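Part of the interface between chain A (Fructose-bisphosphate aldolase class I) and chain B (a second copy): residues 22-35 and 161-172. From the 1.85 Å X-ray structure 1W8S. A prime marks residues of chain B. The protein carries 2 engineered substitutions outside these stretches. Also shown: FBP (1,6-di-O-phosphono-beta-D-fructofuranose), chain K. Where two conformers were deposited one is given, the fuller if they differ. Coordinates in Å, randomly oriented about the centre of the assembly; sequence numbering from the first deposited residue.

Chain A 22-35: AYDHGIEHGPADFM
Chain B, residues 161-172: VAYAARIALELG

Glycine often marks the places where two backbones must come close, and this contact between two copies of a fructose-bisphosphate aldolase is a compact example. Chain B supplies a continuous α-helix that begins earlier in the chain; chain A supplies a short helical turn, 25-28, followed by a loop that passes through Gly30 (phi/psi 87/173) and Pro31. The register is set by three CA-CA pairs: Gly30 with Tyr163′ at 5.0 Å, Gly26 with Arg166′ at 5.9 Å and Ile27 with Ile167′ at 5.2 Å. The path from Gly26 to Gly30 runs broadly against the helix of chain B, and together the two stretches bury 563 Å².

Along chain B, Ala162′ directs its CB toward chain A and meets the Pro31 ring, Pro31 CG to Ala162′ CB 3.9 Å. Tyr163′ follows, with chi1 t (-151°) and chi2 161°. Its CB points sideways, yet the ring reaches into the end of the chain A helix, where the hydroxyl OH of Tyr163′ donates a short 2.6 Å hydrogen bond to Ile27 O, a carbonyl near the helix end. Gly30 CA lies over the ring face, 3.4 Å from the centroid of Tyr163′ in a CH-pi contact. A CB on Gly30 would point toward chain B and collide with Tyr163′ CD1; the backbone angles also call for glycine.

One turn later, Arg166′ (chi1 t, chi2 p, chi3 t, chi4 -129°) turns its CB toward chain A. Arg166′ NE forms a salt bridge with OE2 of Glu170′ at 2.8 Å within the helix, linking the two side chains one turn apart. Arg166′ NH2 gives a weak hydrogen bond to Tyr23 OH at 2.9 Å; Tyr23 has chi1 t and chi2 61°. Phe34 (chi1 m, chi2 -37°) places CE2 over one face of the guanidinium, 3.7 Å from Arg166′ CZ. Gly26 fits against this pair: Gly26 CA is 3.3 Å from Glu170′ OE2, and an ideal CB would clash with both that oxygen and Arg166′ NE.

Ile167′ (m, t) begins the apolar side: Ile27, extended as t, t, sets CG1 4.5 Å from Ile167′ CG1. Glu170′ (m, m, chi3 -17°) engages chain A through water. One water donates to Tyr23 O and to Glu170′ OE1, both at 2.7 Å; a second donates to Tyr23 O at 2.9 Å and Glu170′ OE2 at 2.7 Å while accepting from Gly26 N at 2.9 Å and Arg166′ NH2 at 3.1 Å. Leu171′ (m, t) completes the apolar side, with Ile27 CD1 3.7 Å from Leu171′ CD2. Gly172′, with positive phi, closes the helix in a Schellman motif.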

# COMPACT_ATOMS: atom_id res chain seq x y z
N ALA A 22 19.56 19.94 -18.36
CA ALA A 22 19.11 18.78 -17.60
C ALA A 22 20.28 17.98 -17.02
O ALA A 22 21.24 17.66 -17.73
CB ALA A 22 18.22 17.92 -18.49
N TYR A 23 20.19 17.64 -15.74
CA TYR A 23 21.26 16.93 -15.07
C TYR A 23 20.79 15.97 -13.97
O TYR A 23 21.46 15.78 -12.96
CB TYR A 23 22.26 17.92 -14.53
CG TYR A 23 23.60 17.36 -14.13
CD1 TYR A 23 24.43 16.72 -15.06
CD2 TYR A 23 24.05 17.50 -12.83
CE1 TYR A 23 25.65 16.25 -14.68
CE2 TYR A 23 25.29 17.04 -12.44
CZ TYR A 23 26.10 16.40 -13.38
OH TYR A 23 27.33 15.96 -13.00
N ASP A 24 19.67 15.31 -14.24
CA ASP A 24 19.22 14.19 -13.39
C ASP A 24 19.80 12.85 -13.84
O ASP A 24 19.47 11.78 -13.30
CB ASP A 24 17.71 14.17 -13.30
CG ASP A 24 17.04 13.99 -14.66
OD1 ASP A 24 17.64 14.39 -15.70
OD2 ASP A 24 15.91 13.45 -14.78
N HIS A 25 20.72 12.88 -14.80
CA HIS A 25 21.18 11.64 -15.43
C HIS A 25 21.94 10.70 -14.50
O HIS A 25 21.99 9.50 -14.75
CB HIS A 25 22.03 11.98 -16.63
CG HIS A 25 21.33 12.85 -17.63
ND1 HIS A 25 21.21 12.52 -18.96
CD2 HIS A 25 20.73 14.05 -17.48
CE1 HIS A 25 20.53 13.47 -19.58
NE2 HIS A 25 20.25 14.42 -18.71
N GLY A 26 22.54 11.26 -13.44
CA GLY A 26 23.34 10.48 -12.52
C GLY A 26 22.52 9.36 -11.87
O GLY A 26 23.07 8.32 -11.60
N ILE A 27 21.23 9.58 -11.62
CA ILE A 27 20.34 8.50 -11.16
C ILE A 27 19.68 7.76 -12.31
O ILE A 27 19.74 6.55 -12.37
CB ILE A 27 19.30 8.99 -10.11
CG1 ILE A 27 18.50 7.79 -9.58
CG2 ILE A 27 18.35 10.00 -10.69
CD1 ILE A 27 17.79 8.06 -8.30
N GLU A 28 19.13 8.48 -13.27
CA GLU A 28 18.35 7.88 -14.36
C GLU A 28 19.17 6.95 -15.23
O GLU A 28 18.69 5.87 -15.61
CB GLU A 28 17.73 8.98 -15.24
CG GLU A 28 16.66 9.78 -14.57
CD GLU A 28 15.42 8.96 -14.27
OE1 GLU A 28 15.11 8.06 -15.05
OE2 GLU A 28 14.76 9.24 -13.26
N HIS A 29 20.40 7.35 -15.57
CA HIS A 29 21.29 6.53 -16.41
C HIS A 29 22.58 6.07 -15.74
O HIS A 29 23.20 5.12 -16.18
CB HIS A 29 21.68 7.26 -17.71
CG HIS A 29 20.51 7.76 -18.48
ND1 HIS A 29 20.56 8.95 -19.19
CD2 HIS A 29 19.28 7.25 -18.67
CE1 HIS A 29 19.37 9.15 -19.76
NE2 HIS A 29 18.59 8.12 -19.47
N GLY A 30 23.00 6.75 -14.69
CA GLY A 30 24.25 6.43 -14.05
C GLY A 30 25.37 7.17 -14.75
O GLY A 30 25.17 7.79 -15.80
N PRO A 31 26.56 7.08 -14.16
CA PRO A 31 27.72 7.84 -14.61
C PRO A 31 28.42 7.36 -15.88
O PRO A 31 29.35 8.03 -16.30
CB PRO A 31 28.66 7.81 -13.40
CG PRO A 31 28.22 6.72 -12.54
CD PRO A 31 26.83 6.33 -12.92
N ALA A 32 27.98 6.27 -16.51
CA ALA A 32 28.48 5.96 -17.85
C ALA A 32 28.19 7.13 -18.82
O ALA A 32 28.97 7.38 -19.71
CB ALA A 32 27.89 4.67 -18.37
N ASP A 33 27.09 7.85 -18.61
CA ASP A 33 26.81 9.09 -19.35
C ASP A 33 27.99 10.11 -19.28
O ASP A 33 28.15 10.93 -20.21
CB ASP A 33 25.54 9.76 -18.81
CG ASP A 33 24.26 9.28 -19.50
OD1 ASP A 33 24.33 8.35 -20.36
OD2 ASP A 33 23.16 9.82 -19.26
N PHE A 34 28.80 10.05 -18.22
CA PHE A 34 29.84 11.06 -17.95
C PHE A 34 31.25 10.74 -18.45
O PHE A 34 32.12 11.59 -18.38
CB PHE A 34 29.96 11.38 -16.45
CG PHE A 34 28.66 11.76 -15.78
CD1 PHE A 34 27.71 12.53 -16.45
CD2 PHE A 34 28.38 11.35 -14.49
CE1 PHE A 34 26.50 12.85 -15.83
CE2 PHE A 34 27.17 11.70 -13.88
CZ PHE A 34 26.24 12.45 -14.56
N MET A 35 31.46 9.53 -18.95
CA MET A 35 32.83 9.12 -19.34
C MET A 35 33.36 9.88 -20.57
O MET A 35 34.55 10.22 -20.61
CB MET A 35 32.95 7.60 -19.49
CG MET A 35 33.00 6.87 -18.13
SD MET A 35 34.39 5.72 -17.89
CE MET A 35 35.75 6.85 -17.36
N VAL B 161 29.48 -0.37 -9.31
CA VAL B 161 29.94 0.35 -8.12
C VAL B 161 29.88 1.87 -8.36
O VAL B 161 29.48 2.63 -7.49
CB VAL B 161 31.34 -0.12 -7.72
CG1 VAL B 161 31.90 0.75 -6.62
CG2 VAL B 161 31.25 -1.61 -7.32
N ALA B 162 30.24 2.32 -9.55
CA ALA B 162 30.12 3.76 -9.84
C ALA B 162 28.66 4.26 -9.82
O ALA B 162 28.37 5.37 -9.30
CB ALA B 162 30.81 4.11 -11.15
N TYR B 163 27.78 3.47 -10.41
CA TYR B 163 26.36 3.76 -10.37
C TYR B 163 25.88 3.80 -8.92
O TYR B 163 25.16 4.72 -8.51
CB TYR B 163 25.57 2.72 -11.21
CG TYR B 163 24.27 3.22 -11.84
CD1 TYR B 163 23.70 2.54 -12.91
CD2 TYR B 163 23.61 4.37 -11.38
CE1 TYR B 163 22.52 2.98 -13.51
CE2 TYR B 163 22.41 4.79 -11.96
CZ TYR B 163 21.86 4.10 -13.02
OH TYR B 163 20.66 4.51 -13.63
N ALA B 164 26.31 2.85 -8.10
CA ALA B 164 25.90 2.86 -6.68
C ALA B 164 26.28 4.14 -5.97
O ALA B 164 25.50 4.68 -5.21
CB ALA B 164 26.48 1.66 -5.93
N ALA B 165 27.51 4.59 -6.18
CA ALA B 165 28.01 5.82 -5.60
C ALA B 165 27.25 7.06 -6.06
O ALA B 165 26.88 7.91 -5.25
CB ALA B 165 29.47 5.96 -5.92
N ARG B 166 27.04 7.17 -7.36
CA ARG B 166 26.27 8.28 -7.86
C ARG B 166 24.85 8.33 -7.31
O ARG B 166 24.37 9.39 -6.97
CB ARG B 166 26.26 8.32 -9.40
CG ARG B 166 25.73 9.60 -9.95
CD ARG B 166 26.40 10.84 -9.32
NE ARG B 166 25.99 12.06 -10.01
CZ ARG B 166 26.80 12.98 -10.47
NH1 ARG B 166 28.11 12.89 -10.26
NH2 ARG B 166 26.31 14.03 -11.12
N ILE B 167 24.17 7.19 -7.25
CA ILE B 167 22.80 7.17 -6.78
C ILE B 167 22.75 7.69 -5.35
O ILE B 167 21.86 8.45 -5.00
CB ILE B 167 22.24 5.73 -6.85
CG1 ILE B 167 22.00 5.34 -8.31
CG2 ILE B 167 20.97 5.58 -6.04
CD1 ILE B 167 21.96 3.82 -8.55
N ALA B 168 23.70 7.26 -4.52
CA ALA B 168 23.73 7.70 -3.14
C ALA B 168 23.86 9.23 -3.02
O ALA B 168 23.14 9.86 -2.27
CB ALA B 168 24.80 6.99 -2.39
N LEU B 169 24.77 9.82 -3.79
CA LEU B 169 24.89 11.26 -3.85
C LEU B 169 23.57 11.91 -4.29
O LEU B 169 23.13 12.87 -3.66
CB LEU B 169 26.05 11.67 -4.77
CG LEU B 169 26.05 13.13 -5.20
CD1 LEU B 169 26.38 14.08 -4.01
CD2 LEU B 169 26.98 13.35 -6.33
N GLU B 170 22.96 11.39 -5.35
CA GLU B 170 21.77 11.98 -5.96
C GLU B 170 20.58 11.98 -5.00
O GLU B 170 19.76 12.90 -5.00
CB GLU B 170 21.38 11.20 -7.21
CG GLU B 170 22.42 11.25 -8.34
CD GLU B 170 22.35 12.47 -9.24
OE1 GLU B 170 21.33 13.17 -9.24
OE2 GLU B 170 23.30 12.70 -10.02
N LEU B 171 20.48 10.94 -4.17
CA LEU B 171 19.35 10.78 -3.24
C LEU B 171 19.52 11.49 -1.89
O LEU B 171 18.58 11.49 -1.07
CB LEU B 171 19.11 9.29 -3.02
CG LEU B 171 18.54 8.54 -4.23
CD1 LEU B 171 18.29 7.07 -3.93
CD2 LEU B 171 17.26 9.15 -4.81
N GLY B 172 20.70 12.06 -1.64
CA GLY B 172 20.91 12.89 -0.46
C GLY B 172 21.79 12.31 0.64
O GLY B 172 21.84 12.87 1.72
P1 FBP K . 18.75 14.57 -22.39
O1P FBP K . 20.14 14.08 -22.17
O2P FBP K . 18.68 15.87 -23.20
O3P FBP K . 17.83 13.57 -23.09
O1 FBP K . 18.19 14.91 -20.95
C1 FBP K . 16.85 15.33 -20.87
C2 FBP K . 16.06 14.27 -20.06
O2 FBP K . 14.71 14.76 -20.01
C3 FBP K . 16.61 14.03 -18.67
O3 FBP K . 16.15 15.01 -17.80
C4 FBP K . 16.01 12.66 -18.32
O4 FBP K . 16.78 11.95 -17.38
C5 FBP K . 16.08 11.97 -19.67
O5 FBP K . 16.00 12.99 -20.66
C6 FBP K . 14.94 10.99 -19.84
O6 FBP K . 15.19 10.22 -20.99
P2 FBP K . 15.19 8.61 -20.86
O4P FBP K . 16.54 8.07 -20.75
O5P FBP K . 14.38 8.07 -19.62
O6P FBP K . 14.48 8.22 -22.15
O HOH W 1 20.88 15.58 -10.31
O HOH W 2 23.50 13.79 -12.45